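Side-chain contacts in nicotinate-nucleotide diphosphorylase (Carboxylating) (Streptococcus pyogenes GA06023, PDB 5HUO), which catalyses the phosphoribosyl transfer and decarboxylation that turn quinolinate and 5-phospho-alpha-D-ribose 1-diphosphate into nicotinate mononucleotide, a step of NAD(+) biosynthesis: residues A[39-44]-A[168-173]; A[47-52]-A[129-134]; A[67-72]-A[123-128]; A[83-88]-A[114-119]; A[158-163]-A[277-282]. One frame throughout, in Å; residues are numbered along the deposited sequence.

Contact 1 of 5, residues A[39-44]-A[168-173]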
# COMPACT_ATOMS: atom_id res chain seq x y z
N ASP A 39 10.81 -9.14 -0.44
CA ASP A 39 9.98 -9.02 -1.64
C ASP A 39 9.41 -7.62 -1.94
O ASP A 39 9.53 -7.16 -3.07
CB ASP A 39 8.85 -10.03 -1.63
CG ASP A 39 9.29 -11.41 -2.07
OD1 ASP A 39 10.50 -11.70 -2.16
OD2 ASP A 39 8.36 -12.25 -2.30
N ASP A 40 8.78 -6.97 -0.97
CA ASP A 40 8.16 -5.66 -1.25
C ASP A 40 9.15 -4.65 -1.70
O ASP A 40 8.87 -3.87 -2.61
CB ASP A 40 7.40 -5.12 -0.07
CG ASP A 40 6.08 -5.84 0.15
OD1 ASP A 40 5.46 -6.33 -0.85
OD2 ASP A 40 5.68 -5.98 1.33
N THR A 41 10.33 -4.69 -1.10
CA THR A 41 11.44 -3.77 -1.43
C THR A 41 11.98 -4.01 -2.83
O THR A 41 12.19 -3.06 -3.60
CB THR A 41 12.62 -3.98 -0.45
OG1 THR A 41 12.22 -3.74 0.87
CG2 THR A 41 13.73 -3.09 -0.75
N LEU A 42 12.16 -5.27 -3.19
CA LEU A 42 12.64 -5.61 -4.55
C LEU A 42 11.63 -5.29 -5.65
O LEU A 42 11.97 -4.75 -6.68
CB LEU A 42 13.03 -7.07 -4.66
CG LEU A 42 14.04 -7.70 -3.69
CD1 LEU A 42 14.68 -8.90 -4.32
CD2 LEU A 42 15.08 -6.77 -3.22
N LYS A 43 10.36 -5.55 -5.37
CA LYS A 43 9.32 -5.15 -6.29
C LYS A 43 9.37 -3.64 -6.54
O LYS A 43 9.25 -3.18 -7.67
CB LYS A 43 7.95 -5.53 -5.79
CG LYS A 43 7.70 -7.00 -5.99
CD LYS A 43 6.22 -7.32 -5.78
CE LYS A 43 6.02 -8.32 -4.67
NZ LYS A 43 4.69 -8.95 -4.86
N ALA A 44 9.47 -2.88 -5.46
CA ALA A 44 9.47 -1.45 -5.58
C ALA A 44 10.61 -1.03 -6.47
O ALA A 44 10.50 -0.08 -7.26
CB ALA A 44 9.54 -0.80 -4.21
N PRO A 168 18.25 4.99 4.17
CA PRO A 168 16.85 4.87 4.53
C PRO A 168 16.15 3.77 3.78
O PRO A 168 16.39 3.56 2.60
CB PRO A 168 16.27 6.21 4.11
CG PRO A 168 17.38 7.13 4.28
CD PRO A 168 18.63 6.37 3.94
N ASN A 169 15.38 3.01 4.53
CA ASN A 169 14.56 1.88 3.99
C ASN A 169 15.31 0.64 3.53
O ASN A 169 14.77 -0.22 2.89
CB ASN A 169 13.58 2.41 2.92
CG ASN A 169 12.57 3.41 3.52
OD1 ASN A 169 12.07 3.22 4.66
ND2 ASN A 169 12.29 4.46 2.80
N LEU A 170 16.60 0.58 3.80
CA LEU A 170 17.38 -0.60 3.51
C LEU A 170 18.13 -1.13 4.78
O LEU A 170 19.00 -1.99 4.65
CB LEU A 170 18.39 -0.36 2.40
CG LEU A 170 17.83 -0.01 1.05
CD1 LEU A 170 18.94 0.35 0.06
CD2 LEU A 170 17.04 -1.20 0.52
N ARG A 171 17.75 -0.69 5.95
CA ARG A 171 18.48 -1.06 7.17
C ARG A 171 18.65 -2.57 7.35
O ARG A 171 19.72 -3.06 7.61
CB ARG A 171 17.82 -0.48 8.43
CG ARG A 171 18.60 -0.76 9.66
CD ARG A 171 18.11 0.07 10.81
NE ARG A 171 18.41 1.47 10.65
CZ ARG A 171 17.87 2.45 11.38
NH1 ARG A 171 16.96 2.23 12.30
NH2 ARG A 171 18.21 3.72 11.16
N LEU A 172 17.58 -3.27 7.16
CA LEU A 172 17.58 -4.71 7.21
C LEU A 172 18.68 -5.35 6.38
O LEU A 172 19.30 -6.33 6.80
CB LEU A 172 16.25 -5.18 6.66
CG LEU A 172 15.96 -6.65 6.73
CD1 LEU A 172 15.72 -7.02 8.21
CD2 LEU A 172 14.71 -6.89 5.95
N PHE A 173 18.85 -4.83 5.18
CA PHE A 173 19.75 -5.43 4.18
C PHE A 173 21.17 -5.09 4.57
O PHE A 173 22.08 -5.91 4.48
CB PHE A 173 19.49 -4.90 2.75
CG PHE A 173 18.17 -5.28 2.14
CD1 PHE A 173 17.04 -4.58 2.43
CD2 PHE A 173 18.06 -6.28 1.24
CE1 PHE A 173 15.81 -4.94 1.88
CE2 PHE A 173 16.84 -6.65 0.71
CZ PHE A 173 15.71 -5.98 1.04
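The carbonyl oxygen of Leu170 receives the backbone N-H of Phe173, with O and N 2.9 Å apart, and the same oxygen lies at the edge of the Phe173 ring, in its plane. Leu170 holds the N-cap position of helix 171-180, and the bond lies in the first turn of that helix, which carries the Phe173 ring toward helix 35-49. Thr41 comes to meet the ring from the opposite direction. Its CG2 is 3.8 Å from Phe173 CE1, while CB stands 4.0 Å from CZ and OG1 3.9 Å from CE1, so methyl, CB and hydroxyl oxygen all gather obliquely at the CE1-CZ end of the ring. The methyl is anti to the backbone N of Thr41 (OG1 chi1 -59°), which also brings it 4.0 Å from CD2 of Leu170. Leu42 adds a looser touch, its CD2 4.3 Å from Phe173 CE2. The union is apolar, and no hydrogen bond crosses it. Thr41 O accepts a bond from Asn169 ND2 of the second subunit, and Asn169 here repays it to Thr41 O there, a reciprocal pair between the two subunits. Behind Leu42 lie Val88 and Leu91 of helix 82-92, and helix 122-153 packs alongside, with Phe135 against Thr41 and Leu42 and Leu139 against Phe173.

Contact 2 of 5, residues A[47-52]-A[129-134]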
# COMPACT_ATOMS: atom_id res chain seq x y z
N ARG A 47 9.97 -1.71 -10.12
CA ARG A 47 9.02 -0.73 -10.60
C ARG A 47 9.64 0.63 -10.79
O ARG A 47 9.21 1.39 -11.65
CB ARG A 47 7.83 -0.66 -9.67
CG ARG A 47 7.09 -1.98 -9.56
CD ARG A 47 5.61 -1.85 -9.36
NE ARG A 47 4.88 -3.06 -9.75
CZ ARG A 47 4.64 -4.10 -8.94
NH1 ARG A 47 5.07 -4.12 -7.67
NH2 ARG A 47 3.97 -5.14 -9.41
N GLU A 48 10.65 0.93 -10.01
CA GLU A 48 11.40 2.18 -10.14
C GLU A 48 12.18 2.24 -11.44
O GLU A 48 12.22 3.26 -12.08
CB GLU A 48 12.39 2.32 -9.00
CG GLU A 48 13.20 3.61 -8.91
CD GLU A 48 14.23 3.59 -7.81
OE1 GLU A 48 14.26 4.54 -6.98
OE2 GLU A 48 15.00 2.61 -7.74
N ASP A 49 12.73 1.11 -11.82
CA ASP A 49 13.55 0.97 -13.03
C ASP A 49 12.72 0.70 -14.31
O ASP A 49 13.27 0.73 -15.40
CB ASP A 49 14.55 -0.19 -12.83
CG ASP A 49 15.80 -0.08 -13.70
OD1 ASP A 49 16.22 1.02 -14.03
OD2 ASP A 49 16.39 -1.14 -14.01
N VAL A 50 11.43 0.36 -14.18
CA VAL A 50 10.58 0.07 -15.33
C VAL A 50 9.18 0.59 -15.12
O VAL A 50 8.44 0.01 -14.37
CB VAL A 50 10.45 -1.43 -15.61
CG1 VAL A 50 9.78 -1.65 -16.95
CG2 VAL A 50 11.81 -2.13 -15.64
N HIS A 51 8.84 1.74 -15.71
CA HIS A 51 7.55 2.42 -15.47
C HIS A 51 6.52 2.02 -16.49
O HIS A 51 5.36 1.94 -16.19
CB HIS A 51 7.58 3.96 -15.27
CG HIS A 51 8.06 4.76 -16.45
ND1 HIS A 51 9.18 5.55 -16.41
CD2 HIS A 51 7.55 4.92 -17.69
CE1 HIS A 51 9.37 6.14 -17.58
NE2 HIS A 51 8.39 5.77 -18.38
N SER A 52 6.97 1.72 -17.69
CA SER A 52 6.11 1.13 -18.72
C SER A 52 6.70 -0.19 -19.19
O SER A 52 6.28 -1.22 -18.76
CB SER A 52 5.95 2.11 -19.87
OG SER A 52 7.19 2.42 -20.51
N GLU A 129 18.64 -7.14 -14.73
CA GLU A 129 20.07 -7.10 -14.44
C GLU A 129 20.52 -5.99 -13.48
O GLU A 129 21.13 -6.24 -12.46
CB GLU A 129 20.80 -7.00 -15.76
CG GLU A 129 22.26 -6.58 -15.69
CD GLU A 129 22.90 -6.48 -17.09
OE1 GLU A 129 24.02 -5.93 -17.18
OE2 GLU A 129 22.26 -6.96 -18.09
N ARG A 130 20.19 -4.77 -13.79
CA ARG A 130 20.74 -3.57 -13.10
C ARG A 130 20.25 -3.52 -11.67
O ARG A 130 21.01 -3.25 -10.75
CB ARG A 130 20.37 -2.32 -13.89
CG ARG A 130 20.73 -0.96 -13.35
CD ARG A 130 22.05 -0.85 -12.65
NE ARG A 130 23.13 -1.44 -13.41
CZ ARG A 130 24.23 -1.98 -12.88
NH1 ARG A 130 24.47 -2.03 -11.56
NH2 ARG A 130 25.12 -2.53 -13.71
N VAL A 131 18.97 -3.82 -11.47
CA VAL A 131 18.41 -3.81 -10.11
C VAL A 131 19.04 -4.89 -9.26
O VAL A 131 19.43 -4.66 -8.13
CB VAL A 131 16.87 -3.99 -10.12
CG1 VAL A 131 16.35 -4.28 -8.73
CG2 VAL A 131 16.21 -2.72 -10.66
N ALA A 132 19.15 -6.05 -9.85
CA ALA A 132 19.78 -7.18 -9.17
C ALA A 132 21.20 -6.82 -8.77
O ALA A 132 21.57 -6.96 -7.60
CB ALA A 132 19.76 -8.40 -10.00
N LEU A 133 21.97 -6.30 -9.72
CA LEU A 133 23.37 -5.90 -9.43
C LEU A 133 23.48 -4.79 -8.41
O LEU A 133 24.33 -4.80 -7.56
CB LEU A 133 24.07 -5.47 -10.72
CG LEU A 133 24.47 -6.59 -11.69
CD1 LEU A 133 24.95 -5.98 -12.98
CD2 LEU A 133 25.55 -7.50 -11.12
N ASN A 134 22.61 -3.82 -8.51
CA ASN A 134 22.58 -2.73 -7.55
C ASN A 134 22.47 -3.25 -6.13
O ASN A 134 23.19 -2.80 -5.24
CB ASN A 134 21.45 -1.75 -7.86
CG ASN A 134 21.76 -0.84 -9.05
OD1 ASN A 134 22.86 -0.84 -9.57
ND2 ASN A 134 20.80 -0.04 -9.46
O HOH W 1 18.14 -3.82 -15.25
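The carboxylate of Asp49 and the guanidinium of Arg130 are turned 75° apart and do not pair: Asp49 OD2 lies 6.8 Å from Arg130 NE and meets only the aliphatic root of that residue, CB, at 4.2 Å. This is where the last part of helix 35-49 packs on helix 122-153, the long helix that runs through the N-terminal alpha/beta sandwich domain of the NadC family. Bends at chi2 and chi3 curl the Arg130 chain back along its own helix, where Asn134 sits at the guanidinium edge. Arg130 NH1 reaches Asn134 OD1 at 2.8 Å in a nearly straight bond (169°), with the oxygen in the guanidinium plane but the nitrogen above the carbonyl plane of the amide. Beside the acid, CG2 of Val131 lies 3.7 Å from both CB and OD2 of Asp49, the two side chains passing in opposite directions. The charge of Asp49 is answered by the second subunit, whose Arg171 NH1 binds OD1 and whose Arg164 NH2 binds OD2. One water accepts the N-H of Arg130 (N to water 2.7 Å) and gives a weak bond to Asp49 OD2 at 3.4 Å.

Contact 3 of 5, residues A[67-72]-A[123-128]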
# COMPACT_ATOMS: atom_id res chain seq x y z
N ALA A 67 18.09 -18.30 -22.53
CA ALA A 67 19.45 -17.84 -22.63
C ALA A 67 20.15 -17.98 -21.30
O ALA A 67 19.53 -18.21 -20.28
CB ALA A 67 19.47 -16.41 -23.09
N LYS A 68 21.46 -17.88 -21.35
CA LYS A 68 22.28 -17.97 -20.18
C LYS A 68 23.19 -16.78 -20.12
O LYS A 68 23.73 -16.37 -21.12
CB LYS A 68 23.11 -19.25 -20.17
CG LYS A 68 24.04 -19.36 -18.97
CD LYS A 68 24.45 -20.80 -18.59
CE LYS A 68 25.47 -21.45 -19.54
NZ LYS A 68 26.61 -20.54 -19.83
N VAL A 69 23.35 -16.24 -18.91
CA VAL A 69 24.26 -15.13 -18.63
C VAL A 69 25.01 -15.44 -17.38
O VAL A 69 24.50 -16.07 -16.49
CB VAL A 69 23.55 -13.84 -18.30
CG1 VAL A 69 24.55 -12.68 -18.33
CG2 VAL A 69 22.54 -13.53 -19.32
N SER A 70 26.23 -14.95 -17.31
CA SER A 70 27.13 -15.20 -16.19
C SER A 70 27.35 -13.97 -15.32
O SER A 70 27.55 -12.86 -15.81
CB SER A 70 28.46 -15.73 -16.71
OG SER A 70 28.26 -17.01 -17.28
N LEU A 71 27.34 -14.20 -14.03
CA LEU A 71 27.65 -13.19 -13.07
C LEU A 71 29.11 -13.33 -12.65
O LEU A 71 29.49 -14.36 -12.11
CB LEU A 71 26.76 -13.32 -11.84
CG LEU A 71 27.06 -12.34 -10.69
CD1 LEU A 71 26.80 -10.89 -11.05
CD2 LEU A 71 26.24 -12.74 -9.49
N PHE A 72 29.89 -12.29 -12.88
CA PHE A 72 31.31 -12.28 -12.58
C PHE A 72 31.64 -11.26 -11.50
O PHE A 72 31.18 -10.11 -11.54
CB PHE A 72 32.14 -11.95 -13.82
CG PHE A 72 32.18 -13.04 -14.83
CD1 PHE A 72 32.99 -14.16 -14.61
CD2 PHE A 72 31.44 -12.96 -16.02
CE1 PHE A 72 32.99 -15.21 -15.52
CE2 PHE A 72 31.48 -13.99 -16.93
CZ PHE A 72 32.24 -15.11 -16.67
N ARG A 123 14.60 -11.48 -22.22
CA ARG A 123 13.96 -10.28 -21.73
C ARG A 123 14.04 -10.20 -20.21
O ARG A 123 14.32 -9.15 -19.66
CB ARG A 123 12.57 -10.16 -22.29
CG ARG A 123 12.58 -9.60 -23.70
CD ARG A 123 11.60 -10.33 -24.62
NE ARG A 123 11.14 -9.49 -25.74
CZ ARG A 123 9.97 -8.86 -25.79
NH1 ARG A 123 9.65 -8.11 -26.84
NH2 ARG A 123 9.11 -8.95 -24.79
N SER A 124 13.83 -11.31 -19.53
CA SER A 124 13.92 -11.34 -18.08
C SER A 124 15.35 -11.10 -17.57
O SER A 124 15.54 -10.44 -16.56
CB SER A 124 13.42 -12.64 -17.51
OG SER A 124 12.19 -12.95 -18.12
N LEU A 125 16.33 -11.60 -18.30
CA LEU A 125 17.68 -11.45 -17.85
C LEU A 125 18.16 -10.03 -17.95
O LEU A 125 18.76 -9.49 -17.01
CB LEU A 125 18.61 -12.37 -18.60
CG LEU A 125 18.23 -13.88 -18.54
CD1 LEU A 125 19.15 -14.65 -19.44
CD2 LEU A 125 18.24 -14.48 -17.19
N LEU A 126 17.89 -9.40 -19.08
CA LEU A 126 18.41 -8.05 -19.30
C LEU A 126 17.65 -6.98 -18.55
O LEU A 126 18.22 -6.04 -18.07
CB LEU A 126 18.44 -7.73 -20.77
CG LEU A 126 19.26 -8.70 -21.61
CD1 LEU A 126 19.42 -8.19 -23.03
CD2 LEU A 126 20.64 -8.95 -21.00
N THR A 127 16.36 -7.16 -18.42
CA THR A 127 15.56 -6.18 -17.76
C THR A 127 15.84 -6.20 -16.27
O THR A 127 15.76 -5.17 -15.61
CB THR A 127 14.06 -6.42 -18.06
OG1 THR A 127 13.85 -6.20 -19.45
CG2 THR A 127 13.16 -5.47 -17.34
N CYS A 128 16.04 -7.38 -15.71
CA CYS A 128 16.29 -7.49 -14.25
C CYS A 128 17.73 -7.19 -13.79
O CYS A 128 17.97 -7.05 -12.61
CB CYS A 128 15.92 -8.88 -13.74
SG CYS A 128 14.17 -9.16 -13.70
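Apolar packing joins Val69 to Leu125, one touch in the helix-on-sheet layering of the N-terminal alpha/beta sandwich. Strand 67-72 and helix 123-128 run roughly the same way, their short axes 31° apart and 9.2 Å at closest approach. Leu125 does most of the work. Its CG is anti to its carbonyl carbon (chi1 -56°), and chi2 then extends CD1 to the far end of the chain, where it meets CG2 of Val69 at 3.6 Å and CB of Ala67 at 4.1 Å. The side chains of Val69 and Leu125 run antiparallel, side by side, and Val69 CG2 also comes 4.2 Å from Leu125 CB. Ile118 of strand 114-119 borders Leu125, so the leucine sits over the neighbouring strands 66-73 and 114-119, while Leu309 of strand 304-311 flanks Ala67 and Val69. No polar bond spans the interface. The methyl also rests on the strand backbone: CD1 of Leu125 lies 3.7 Å from the carbonyl oxygen of Ala67.

Contact 4 of 5, residues A[83-88]-A[114-119]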
# COMPACT_ATOMS: atom_id res chain seq x y z
N THR A 83 21.32 -14.24 -2.57
CA THR A 83 19.96 -14.70 -2.70
C THR A 83 19.07 -13.50 -2.95
O THR A 83 17.97 -13.66 -3.54
CB THR A 83 19.43 -15.52 -1.51
OG1 THR A 83 19.25 -14.68 -0.42
CG2 THR A 83 20.35 -16.57 -1.10
N VAL A 84 19.50 -12.31 -2.53
CA VAL A 84 18.76 -11.10 -2.88
C VAL A 84 18.80 -10.84 -4.38
O VAL A 84 17.82 -10.62 -5.05
CB VAL A 84 19.33 -9.87 -2.21
CG1 VAL A 84 18.57 -8.65 -2.63
CG2 VAL A 84 19.22 -9.99 -0.72
N PHE A 85 20.02 -10.93 -4.89
CA PHE A 85 20.30 -10.88 -6.36
C PHE A 85 19.40 -11.83 -7.14
O PHE A 85 18.72 -11.43 -8.08
CB PHE A 85 21.77 -11.24 -6.62
CG PHE A 85 22.10 -11.41 -8.06
CD1 PHE A 85 22.49 -10.34 -8.82
CD2 PHE A 85 22.03 -12.65 -8.65
CE1 PHE A 85 22.79 -10.52 -10.17
CE2 PHE A 85 22.38 -12.85 -9.96
CZ PHE A 85 22.74 -11.79 -10.74
N GLN A 86 19.36 -13.05 -6.67
CA GLN A 86 18.55 -14.08 -7.32
C GLN A 86 17.05 -13.74 -7.33
O GLN A 86 16.33 -13.99 -8.29
CB GLN A 86 18.76 -15.46 -6.65
CG GLN A 86 20.14 -15.98 -6.88
CD GLN A 86 20.38 -17.36 -6.31
OE1 GLN A 86 21.18 -17.52 -5.39
NE2 GLN A 86 19.69 -18.35 -6.83
N ARG A 87 16.60 -13.22 -6.19
CA ARG A 87 15.16 -13.01 -5.96
C ARG A 87 14.59 -11.95 -6.88
O ARG A 87 13.47 -12.01 -7.29
CB ARG A 87 14.91 -12.65 -4.48
CG ARG A 87 13.45 -12.54 -4.13
CD ARG A 87 12.70 -13.83 -4.36
NE ARG A 87 11.33 -13.72 -3.93
CZ ARG A 87 10.31 -14.44 -4.40
NH1 ARG A 87 9.08 -14.23 -3.99
NH2 ARG A 87 10.48 -15.37 -5.29
N VAL A 88 15.42 -11.01 -7.26
CA VAL A 88 14.99 -9.97 -8.21
C VAL A 88 14.49 -10.63 -9.50
O VAL A 88 13.45 -10.24 -10.05
CB VAL A 88 16.11 -8.99 -8.55
CG1 VAL A 88 15.68 -8.04 -9.64
CG2 VAL A 88 16.52 -8.20 -7.34
N LEU A 114 33.55 -16.69 -11.40
CA LEU A 114 32.20 -16.99 -11.86
C LEU A 114 31.30 -17.34 -10.64
O LEU A 114 31.27 -18.47 -10.15
CB LEU A 114 32.20 -18.11 -12.88
CG LEU A 114 30.81 -18.65 -13.26
CD1 LEU A 114 30.03 -17.64 -14.02
CD2 LEU A 114 30.96 -19.91 -14.10
N VAL A 115 30.54 -16.36 -10.21
CA VAL A 115 29.71 -16.50 -9.03
C VAL A 115 28.40 -17.27 -9.31
O VAL A 115 28.02 -18.15 -8.57
CB VAL A 115 29.36 -15.13 -8.47
CG1 VAL A 115 28.45 -15.26 -7.25
CG2 VAL A 115 30.64 -14.38 -8.09
N LEU A 116 27.76 -16.93 -10.41
CA LEU A 116 26.52 -17.57 -10.81
C LEU A 116 26.32 -17.56 -12.33
O LEU A 116 26.79 -16.67 -13.02
CB LEU A 116 25.32 -16.82 -10.21
CG LEU A 116 24.69 -17.31 -8.94
CD1 LEU A 116 23.30 -16.71 -8.87
CD2 LEU A 116 24.57 -18.81 -8.81
N GLU A 117 25.54 -18.53 -12.79
CA GLU A 117 24.97 -18.51 -14.09
C GLU A 117 23.50 -18.37 -13.93
O GLU A 117 22.89 -19.00 -13.10
CB GLU A 117 25.31 -19.77 -14.85
CG GLU A 117 26.72 -19.73 -15.43
CD GLU A 117 27.26 -21.10 -15.84
OE1 GLU A 117 26.84 -22.14 -15.29
OE2 GLU A 117 28.18 -21.10 -16.71
N ILE A 118 22.95 -17.47 -14.71
CA ILE A 118 21.53 -17.18 -14.69
C ILE A 118 20.85 -17.64 -16.00
O ILE A 118 21.24 -17.20 -17.08
CB ILE A 118 21.24 -15.68 -14.51
CG1 ILE A 118 21.89 -15.15 -13.27
CG2 ILE A 118 19.73 -15.42 -14.40
CD1 ILE A 118 23.24 -14.53 -13.51
N ILE A 119 19.82 -18.49 -15.88
CA ILE A 119 19.15 -19.08 -17.06
C ILE A 119 17.68 -18.75 -17.12
O ILE A 119 16.95 -18.99 -16.20
CB ILE A 119 19.25 -20.61 -17.09
CG1 ILE A 119 20.67 -21.04 -17.33
CG2 ILE A 119 18.42 -21.17 -18.21
CD1 ILE A 119 21.39 -21.33 -16.03
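Ring-to-aliphatic contacts lead here: Phe85 of helix 83-88 and Ile118 of strand 114-119 approach from opposite directions. The methyl CD1 of Ile118 sits at the edge of the Phe85 ring, in its plane, 3.9 Å from CZ and 4.0 Å from CE2, while Ile118 CG1 follows at 4.1 Å from CE2. With CG of Phe85 anti to the backbone N (chi1 171°), the ring continues toward the strand. Leu116 touches the same ring carbon with its CD1, 4.1 Å from Phe85 CE2.

A second kind of packing sets aliphatic carbon against an amide-bearing chain. Gln86, extended beyond CG, crosses Leu116 at about a right angle, and Leu116 CD1 lies 3.8 Å from Gln86 CG and 3.9 Å from CD. The leucine methyl thus touches both the phenyl ring and the glutamine stem. Such layering of a helix on an antiparallel sheet belongs to the alpha/beta sandwich of the N-terminal domain; the two short axes run only 11° apart, 11.0 Å from each other. Within the strand, Val115 and Leu116 both face Leu71 of the neighbouring strand in a classic beta bulge.

Two more phenylalanines border the interface: Phe89 meets the Phe85 ring edge-to-face, and Phe97 of strand 95-98 touches Gln86 and Leu116.

Contact 5 of 5, residues A[158-163]-A[277-282]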
# COMPACT_ATOMS: atom_id res chain seq x y z
N ILE A 158 37.49 -8.44 20.51
CA ILE A 158 36.71 -7.19 20.29
C ILE A 158 35.90 -7.27 19.00
O ILE A 158 36.42 -7.48 17.92
CB ILE A 158 37.60 -5.95 20.19
CG1 ILE A 158 38.48 -5.84 21.45
CG2 ILE A 158 36.73 -4.72 19.98
CD1 ILE A 158 39.51 -4.73 21.41
N LYS A 159 34.60 -7.10 19.16
CA LYS A 159 33.65 -7.20 18.07
C LYS A 159 33.45 -5.87 17.39
O LYS A 159 33.57 -4.80 18.00
CB LYS A 159 32.32 -7.74 18.57
CG LYS A 159 32.37 -9.18 18.95
CD LYS A 159 31.12 -9.63 19.69
CE LYS A 159 31.10 -11.14 19.88
NZ LYS A 159 32.18 -11.63 20.77
N VAL A 160 33.07 -5.96 16.13
CA VAL A 160 32.79 -4.78 15.34
C VAL A 160 31.28 -4.64 15.06
O VAL A 160 30.68 -5.48 14.43
CB VAL A 160 33.54 -4.80 14.02
CG1 VAL A 160 33.12 -3.60 13.17
CG2 VAL A 160 35.02 -4.79 14.26
N PHE A 161 30.70 -3.54 15.55
CA PHE A 161 29.23 -3.31 15.51
C PHE A 161 28.87 -2.17 14.58
O PHE A 161 29.66 -1.27 14.33
CB PHE A 161 28.69 -2.95 16.87
CG PHE A 161 28.32 -4.13 17.70
CD1 PHE A 161 29.27 -5.02 18.12
CD2 PHE A 161 27.02 -4.33 18.11
CE1 PHE A 161 28.94 -6.10 18.93
CE2 PHE A 161 26.68 -5.40 18.93
CZ PHE A 161 27.64 -6.30 19.33
N ASP A 162 27.68 -2.27 14.02
CA ASP A 162 27.14 -1.23 13.17
C ASP A 162 26.30 -0.26 13.98
O ASP A 162 26.33 -0.25 15.21
CB ASP A 162 26.36 -1.83 12.02
CG ASP A 162 25.26 -2.75 12.47
OD1 ASP A 162 24.72 -2.58 13.57
OD2 ASP A 162 24.95 -3.69 11.70
N THR A 163 25.53 0.56 13.29
CA THR A 163 24.78 1.69 13.92
C THR A 163 23.43 1.89 13.21
O THR A 163 23.02 1.07 12.38
CB THR A 163 25.58 3.01 13.78
OG1 THR A 163 25.73 3.34 12.39
CG2 THR A 163 26.93 2.91 14.40
N THR A 277 42.01 3.45 9.38
CA THR A 277 43.31 3.87 9.96
C THR A 277 43.28 3.81 11.50
O THR A 277 44.17 3.27 12.15
CB THR A 277 43.73 5.30 9.46
OG1 THR A 277 42.70 6.25 9.76
CG2 THR A 277 43.99 5.28 7.96
N THR A 278 42.24 4.37 12.07
CA THR A 278 42.05 4.47 13.51
C THR A 278 41.77 3.15 14.25
O THR A 278 42.19 2.95 15.36
CB THR A 278 40.83 5.34 13.76
OG1 THR A 278 40.94 6.51 12.97
CG2 THR A 278 40.71 5.71 15.18
N ILE A 279 41.02 2.25 13.62
CA ILE A 279 40.47 1.09 14.35
C ILE A 279 41.54 0.24 15.09
O ILE A 279 41.25 -0.36 16.09
CB ILE A 279 39.59 0.21 13.45
CG1 ILE A 279 38.83 -0.80 14.31
CG2 ILE A 279 40.42 -0.54 12.43
CD1 ILE A 279 37.59 -1.33 13.66
N SER A 280 42.77 0.20 14.58
CA SER A 280 43.84 -0.66 15.16
C SER A 280 44.28 -0.22 16.57
O SER A 280 44.76 -1.02 17.35
CB SER A 280 45.04 -0.68 14.24
OG SER A 280 45.47 0.65 14.03
N ARG A 281 44.01 1.03 16.91
CA ARG A 281 44.34 1.58 18.25
C ARG A 281 43.66 0.82 19.39
O ARG A 281 44.13 0.85 20.52
CB ARG A 281 44.02 3.09 18.36
CG ARG A 281 42.57 3.44 18.61
CD ARG A 281 42.32 4.92 18.93
NE ARG A 281 41.07 5.35 18.26
CZ ARG A 281 40.20 6.33 18.58
NH1 ARG A 281 39.12 6.51 17.79
NH2 ARG A 281 40.36 7.12 19.64
N PHE A 282 42.54 0.18 19.11
CA PHE A 282 41.79 -0.54 20.13
C PHE A 282 42.35 -1.93 20.35
O PHE A 282 41.93 -2.63 21.26
CB PHE A 282 40.30 -0.59 19.81
CG PHE A 282 39.70 0.74 19.60
CD1 PHE A 282 39.26 1.49 20.67
CD2 PHE A 282 39.58 1.27 18.34
CE1 PHE A 282 38.70 2.75 20.49
CE2 PHE A 282 39.02 2.51 18.13
CZ PHE A 282 38.59 3.27 19.21
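Ile158 and Phe282 meet by a methyl on a backbone carbonyl. Ile158 points its CB toward the 277-282 segment, with CG1 anti to its own carbonyl carbon (chi1 -56°) and the chain extended beyond, so that CD1 lies against Phe282 O; the modelled separation of 3.2 Å between these two is doubtful at this resolution. The ring of Phe282 takes little part in that touch, since its end leads away from the strand and turns back on its own segment. There Arg281 CG lies over one face of the ring, 3.6 Å above its plane and offset toward the rim, and the oxygen of Ile279 lies at the ring edge, in plane. The guanidinium of Arg281 in turn has Phe282 CZ over one of its faces and Thr278 O at its edge.

The second touch is looser. Ile279 sends its side chain toward the strand, and its CD1 comes within 4.4 Å of CG2 of Val160, one branched apolar end against another. Leu153 of helix 122-153 borders Ile158 and Ile279, while Val290 of strand 289-291 lies against Ile279 and Phe282. The segment 277-282, with its 3-10 turn at 280-282, is part of the connection between the parallel neighbours 267-271 and 289-291 and packs beside strand 159-161, in keeping with the open alpha/beta barrel that forms the C-terminal domain of this family.

Contacts 2, 3 and 4 lie in one body around helix 122-153 and the antiparallel sheet. The centres of 3 and 4 are 9 Å apart on the neighbouring strands 66-73 and 114-119, and contact 2 sits 13 Å from contact 3 on the same long helix. Contact 1 shares helix 35-49 with contact 2 and touches contact 4 through the Asp39 to Arg87 salt bridge. It encloses 2, 3 and 4 along the chain, nested in that order. Contact 5, 27 Å from contact 1 and 39 Å from contact 3 between centres, has both segments in the C-terminal domain, which contact 1 enters with 168-173. Contacts 1 and 2 both border a subunit interface of the hexamer.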